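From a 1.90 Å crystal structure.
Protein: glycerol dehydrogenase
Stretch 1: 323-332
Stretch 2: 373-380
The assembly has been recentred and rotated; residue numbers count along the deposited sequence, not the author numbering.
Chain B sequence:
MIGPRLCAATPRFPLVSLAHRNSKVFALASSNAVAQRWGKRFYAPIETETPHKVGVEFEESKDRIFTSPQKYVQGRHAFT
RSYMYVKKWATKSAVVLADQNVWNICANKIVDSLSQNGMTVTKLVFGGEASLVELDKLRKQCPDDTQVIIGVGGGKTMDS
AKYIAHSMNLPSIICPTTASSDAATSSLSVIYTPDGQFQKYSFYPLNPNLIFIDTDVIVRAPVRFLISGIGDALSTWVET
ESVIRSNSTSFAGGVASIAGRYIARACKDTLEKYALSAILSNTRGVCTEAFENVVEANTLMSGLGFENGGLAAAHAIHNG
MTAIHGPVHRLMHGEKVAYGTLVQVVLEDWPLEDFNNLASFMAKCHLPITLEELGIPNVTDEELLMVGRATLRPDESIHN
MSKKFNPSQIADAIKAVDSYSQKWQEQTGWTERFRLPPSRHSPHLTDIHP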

ATOM      1  N   ALA B 323     -12.009  43.746 -14.743  1.00 26.51           N
ATOM      2  CA  ALA B 323     -11.547  44.888 -15.525  1.00 25.92           C
ATOM      3  C   ALA B 323     -11.747  44.665 -17.021  1.00 25.53           C
ATOM      4  O   ALA B 323     -11.622  45.598 -17.811  1.00 25.60           O
ATOM      5  N   ILE B 324     -12.051  43.432 -17.412  1.00 24.95           N
ATOM      6  CA  ILE B 324     -12.277  43.119 -18.820  1.00 24.26           C
ATOM      7  C   ILE B 324     -13.629  43.689 -19.246  1.00 24.11           C
ATOM      8  O   ILE B 324     -13.793  44.176 -20.366  1.00 23.99           O
ATOM      9  N   HIS B 325     -14.592  43.630 -18.332  1.00 23.84           N
ATOM     10  CA  HIS B 325     -15.936  44.122 -18.594  1.00 23.64           C
ATOM     11  C   HIS B 325     -16.575  43.326 -19.731  1.00 23.37           C
ATOM     12  O   HIS B 325     -16.339  42.121 -19.857  1.00 23.57           O
ATOM     13  N   GLY B 326     -17.374  43.985 -20.564  1.00 23.09           N
ATOM     14  CA  GLY B 326     -18.031  43.265 -21.639  1.00 22.37           C
ATOM     15  C   GLY B 326     -19.002  42.280 -21.011  1.00 22.07           C
ATOM     16  O   GLY B 326     -19.732  42.653 -20.090  1.00 22.46           O
ATOM     17  N   PRO B 327     -19.031  41.016 -21.464  1.00 21.50           N
ATOM     18  CA  PRO B 327     -19.947  40.017 -20.898  1.00 21.14           C
ATOM     19  C   PRO B 327     -19.554  39.544 -19.497  1.00 20.65           C
ATOM     20  O   PRO B 327     -20.338  38.881 -18.813  1.00 20.56           O
ATOM     21  N   VAL B 328     -18.341  39.888 -19.075  1.00 20.21           N
ATOM     22  CA  VAL B 328     -17.841  39.490 -17.762  1.00 19.73           C
ATOM     23  C   VAL B 328     -18.744  39.918 -16.606  1.00 19.38           C
ATOM     24  O   VAL B 328     -18.658  39.357 -15.513  1.00 19.65           O
ATOM     25  N   HIS B 329     -19.612  40.899 -16.839  1.00 18.73           N
ATOM     26  CA  HIS B 329     -20.515  41.367 -15.788  1.00 18.07           C
ATOM     27  C   HIS B 329     -21.655  40.377 -15.542  1.00 17.16           C
ATOM     28  O   HIS B 329     -22.382  40.483 -14.556  1.00 17.33           O
ATOM     29  N   ARG B 330     -21.806  39.419 -16.446  1.00 15.97           N
ATOM     30  CA  ARG B 330     -22.856  38.414 -16.338  1.00 15.25           C
ATOM     31  C   ARG B 330     -22.396  37.196 -15.544  1.00 14.77           C
ATOM     32  O   ARG B 330     -23.201  36.339 -15.186  1.00 14.67           O
ATOM     33  N   LEU B 331     -21.100  37.131 -15.265  1.00 14.57           N
ATOM     34  CA  LEU B 331     -20.534  36.019 -14.505  1.00 14.66           C
ATOM     35  C   LEU B 331     -20.727  36.224 -13.008  1.00 14.71           C
ATOM     36  O   LEU B 331     -20.623  37.345 -12.509  1.00 14.81           O
ATOM     37  N   MET B 332     -21.020  35.145 -12.293  1.00 14.77           N
ATOM     38  CA  MET B 332     -21.182  35.230 -10.847  1.00 15.09           C
ATOM     39  C   MET B 332     -19.791  35.162 -10.232  1.00 15.19           C
ATOM     40  O   MET B 332     -18.847  34.683 -10.863  1.00 15.09           O
ATOM     41  N   GLU B 373     -16.298  29.453 -22.425  1.00 14.50           N
ATOM     42  CA  GLU B 373     -17.402  29.364 -21.473  1.00 14.39           C
ATOM     43  C   GLU B 373     -17.572  30.651 -20.672  1.00 14.23           C
ATOM     44  O   GLU B 373     -18.697  31.043 -20.352  1.00 13.78           O
ATOM     45  N   LEU B 374     -16.458  31.303 -20.347  1.00 14.08           N
ATOM     46  CA  LEU B 374     -16.514  32.557 -19.602  1.00 14.11           C
ATOM     47  C   LEU B 374     -17.195  33.630 -20.446  1.00 14.36           C
ATOM     48  O   LEU B 374     -17.610  34.664 -19.928  1.00 14.12           O
ATOM     49  N   GLY B 375     -17.294  33.378 -21.748  1.00 14.56           N
ATOM     50  CA  GLY B 375     -17.927  34.326 -22.648  1.00 15.34           C
ATOM     51  C   GLY B 375     -16.991  35.344 -23.279  1.00 15.70           C
ATOM     52  O   GLY B 375     -17.447  36.307 -23.890  1.00 15.80           O
ATOM     53  N   ILE B 376     -15.685  35.130 -23.143  1.00 16.10           N
ATOM     54  CA  ILE B 376     -14.697  36.049 -23.700  1.00 16.50           C
ATOM     55  C   ILE B 376     -13.612  35.324 -24.503  1.00 16.80           C
ATOM     56  O   ILE B 376     -12.417  35.514 -24.270  1.00 16.74           O
ATOM     57  N   PRO B 377     -14.021  34.498 -25.478  1.00 17.06           N
ATOM     58  CA  PRO B 377     -13.071  33.751 -26.305  1.00 17.41           C
ATOM     59  C   PRO B 377     -12.103  34.619 -27.102  1.00 17.81           C
ATOM     60  O   PRO B 377     -10.973  34.215 -27.370  1.00 18.18           O
ATOM     61  N   ASN B 378     -12.539  35.820 -27.468  1.00 17.96           N
ATOM     62  CA  ASN B 378     -11.704  36.716 -28.253  1.00 18.23           C
ATOM     63  C   ASN B 378     -10.927  37.743 -27.432  1.00 18.04           C
ATOM     64  O   ASN B 378     -10.429  38.723 -27.983  1.00 17.98           O
ATOM     65  N   VAL B 379     -10.817  37.530 -26.123  1.00 17.71           N
ATOM     66  CA  VAL B 379     -10.086  38.472 -25.283  1.00 17.54           C
ATOM     67  C   VAL B 379      -8.672  38.647 -25.857  1.00 17.41           C
ATOM     68  O   VAL B 379      -8.005  37.673 -26.197  1.00 17.41           O
ATOM     69  N   THR B 380      -8.225  39.895 -25.972  1.00 17.38           N
ATOM     70  CA  THR B 380      -6.915  40.195 -26.551  1.00 17.40           C
ATOM     71  C   THR B 380      -5.751  40.124 -25.569  1.00 17.79           C
ATOM     72  O   THR B 380      -5.943  40.207 -24.359  1.00 17.51           O
TER

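No hydrogen bond joins the two stretches, and the contact even leaves a backbone carbonyl, Leu374 O, buried without a polar partner anywhere in the model. Its nearest neighbour across the interface is a methyl group, Leu331 CD1, 3.7 Å from Leu374 O, which can cover the oxygen but cannot satisfy it. Packing therefore rests on aliphatic side chains, and together the two sides bury 324 Å².

Ile376 lies at the centre and has the largest covered area of any residue here. Its CA-to-CB bond points toward stretch 1, and its rotamer is p, t. CD1 of Ile376 meets CD1 of Ile324 at 3.8 Å, and CG2 of Ile376 lies 3.7 Å from CG of Pro327 and 3.8 Å from CG2 of Val328; the two branches share neighbours. Ile324 also points toward its partner; its m, t rotamer extends CD1 far enough to lie 4.4 Å from CG2 of Val379, a looser contact. Val379, chi1 p, points back toward stretch 1 from the end of a type I turn that starts at Ile376 and is closed by Val379 N to Ile376 O at 3.2 Å.

Pro327, its ring C-gamma endo, makes the shortest approach: CG lies 3.2 Å from the carbonyl O of Gly375. The backbones are close here, with the CA atoms of Pro327 and Gly375 6.3 Å apart. Gly375 leaves the preceding helix with positive phi in a Schellman motif. At its backbone angles a CB would be jammed against the preceding carbonyl O, so the local conformation itself calls for glycine.

Val328 (chi1 t) is directed sideways and makes a smaller contribution. Leu331, buried and m, t, points toward stretch 2 and packs CD1 against CD2 of Leu374 at 4.0 Å; Leu374 is also m, t, but its CA-to-CB bond runs sideways.

None of the polar bonds of stretch 1 crosses to stretch 2. A short 3-10 segment, 327-329, is supported by Val328 N to His325 O at 3.1 Å and Arg330 N to Pro327 O at 2.8 Å. His329, chi1 p, donates from ND1 to the O of Gly326 at 2.9 Å, nearly linearly at 170°, but does not reach stretch 2. The CA-to-CB bond of Arg330 points toward stretch 2, yet its closest side-chain atom, NH1, remains 6.5 Å from Gly375 O. NE and NH2 of Arg330 are hydrogen-bonded elsewhere in the structure.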

ATOM      1  CB  ALA B 323     -10.080  45.164 -15.231  1.00 25.92           C
ATOM      2  CB  ILE B 324     -12.285  41.590 -19.060  1.00 24.00           C
ATOM      3  CG1 ILE B 324     -10.904  41.008 -18.748  1.00 23.67           C
ATOM      4  CG2 ILE B 324     -12.681  41.285 -20.502  1.00 23.73           C
ATOM      5  CD1 ILE B 324     -10.843  39.491 -18.829  1.00 23.37           C
ATOM      6  CB  HIS B 325     -15.896  45.621 -18.921  1.00 23.73           C
ATOM      7  CG  HIS B 325     -15.407  46.469 -17.786  1.00 23.65           C
ATOM      8  ND1 HIS B 325     -16.080  46.567 -16.587  1.00 23.69           N
ATOM      9  CD2 HIS B 325     -14.299  47.237 -17.658  1.00 23.74           C
ATOM     10  CE1 HIS B 325     -15.408  47.357 -15.769  1.00 23.56           C
ATOM     11  NE2 HIS B 325     -14.323  47.777 -16.395  1.00 23.59           N
ATOM     12  CB  PRO B 327     -19.891  38.887 -21.921  1.00 21.12           C
ATOM     13  CG  PRO B 327     -18.476  38.950 -22.386  1.00 21.58           C
ATOM     14  CD  PRO B 327     -18.264  40.443 -22.582  1.00 21.40           C
ATOM     15  CB  VAL B 328     -16.415  40.044 -17.532  1.00 19.96           C
ATOM     16  CG1 VAL B 328     -15.927  39.699 -16.129  1.00 20.10           C
ATOM     17  CG2 VAL B 328     -15.470  39.462 -18.574  1.00 20.20           C
ATOM     18  CB  HIS B 329     -21.105  42.742 -16.148  1.00 18.72           C
ATOM     19  CG  HIS B 329     -22.259  42.684 -17.105  1.00 19.17           C
ATOM     20  ND1 HIS B 329     -22.096  42.595 -18.471  1.00 19.80           N
ATOM     21  CD2 HIS B 329     -23.596  42.701 -16.886  1.00 19.50           C
ATOM     22  CE1 HIS B 329     -23.283  42.560 -19.053  1.00 19.49           C
ATOM     23  NE2 HIS B 329     -24.210  42.623 -18.115  1.00 19.59           N
ATOM     24  CB  ARG B 330     -23.301  37.990 -17.738  1.00 14.67           C
ATOM     25  CG  ARG B 330     -23.950  39.127 -18.520  1.00 14.72           C
ATOM     26  CD  ARG B 330     -23.821  38.932 -20.022  1.00 14.34           C
ATOM     27  NE  ARG B 330     -24.322  37.634 -20.461  1.00 13.99           N
ATOM     28  CZ  ARG B 330     -24.223  37.187 -21.709  1.00 14.35           C
ATOM     29  NH1 ARG B 330     -23.641  37.941 -22.638  1.00 14.03           N
ATOM     30  NH2 ARG B 330     -24.685  35.982 -22.025  1.00 13.86           N
ATOM     31  CB  LEU B 331     -19.036  35.882 -14.800  1.00 14.33           C
ATOM     32  CG  LEU B 331     -18.629  35.377 -16.186  1.00 14.42           C
ATOM     33  CD1 LEU B 331     -17.162  35.701 -16.436  1.00 14.32           C
ATOM     34  CD2 LEU B 331     -18.871  33.871 -16.283  1.00 14.13           C
ATOM     35  CB  MET B 332     -22.023  34.068 -10.314  1.00 15.40           C
ATOM     36  CG  MET B 332     -23.495  34.125 -10.684  1.00 15.37           C
ATOM     37  SD  MET B 332     -24.416  32.855  -9.822  1.00 15.70           S
ATOM     38  CE  MET B 332     -26.111  33.210 -10.374  1.00 15.67           C
ATOM     39  CB  GLU B 373     -17.193  28.184 -20.523  1.00 14.51           C
ATOM     40  CG  GLU B 373     -17.080  26.851 -21.236  1.00 14.91           C
ATOM     41  CD  GLU B 373     -16.739  25.725 -20.291  1.00 15.20           C
ATOM     42  OE1 GLU B 373     -17.672  25.068 -19.785  1.00 15.25           O
ATOM     43  OE2 GLU B 373     -15.530  25.513 -20.043  1.00 15.16           O
ATOM     44  CB  LEU B 374     -15.109  33.032 -19.228  1.00 14.09           C
ATOM     45  CG  LEU B 374     -14.374  32.262 -18.129  1.00 14.22           C
ATOM     46  CD1 LEU B 374     -13.017  32.903 -17.892  1.00 14.36           C
ATOM     47  CD2 LEU B 374     -15.199  32.276 -16.842  1.00 14.27           C
ATOM     48  CB  ILE B 376     -14.021  36.868 -22.579  1.00 16.59           C
ATOM     49  CG1 ILE B 376     -13.473  35.924 -21.503  1.00 16.54           C
ATOM     50  CG2 ILE B 376     -15.021  37.840 -21.971  1.00 16.60           C
ATOM     51  CD1 ILE B 376     -12.742  36.636 -20.386  1.00 16.68           C
ATOM     52  CB  PRO B 377     -13.982  32.915 -27.202  1.00 17.37           C
ATOM     53  CG  PRO B 377     -15.183  33.793 -27.366  1.00 17.44           C
ATOM     54  CD  PRO B 377     -15.401  34.300 -25.958  1.00 17.19           C
ATOM     55  CB  ASN B 378     -12.571  37.439 -29.286  1.00 18.86           C
ATOM     56  CG  ASN B 378     -13.302  36.479 -30.197  1.00 19.38           C
ATOM     57  OD1 ASN B 378     -14.407  36.768 -30.664  1.00 20.55           O
ATOM     58  ND2 ASN B 378     -12.687  35.336 -30.466  1.00 19.58           N
ATOM     59  CB  VAL B 379     -10.028  37.981 -23.813  1.00 17.34           C
ATOM     60  CG1 VAL B 379      -9.234  36.685 -23.720  1.00 17.24           C
ATOM     61  CG2 VAL B 379      -9.435  39.064 -22.930  1.00 17.32           C
ATOM     62  CB  THR B 380      -6.902  41.601 -27.181  1.00 17.13           C
ATOM     63  OG1 THR B 380      -6.946  42.584 -26.140  1.00 16.85           O
ATOM     64  CG2 THR B 380      -8.112  41.792 -28.096  1.00 16.86           C
TER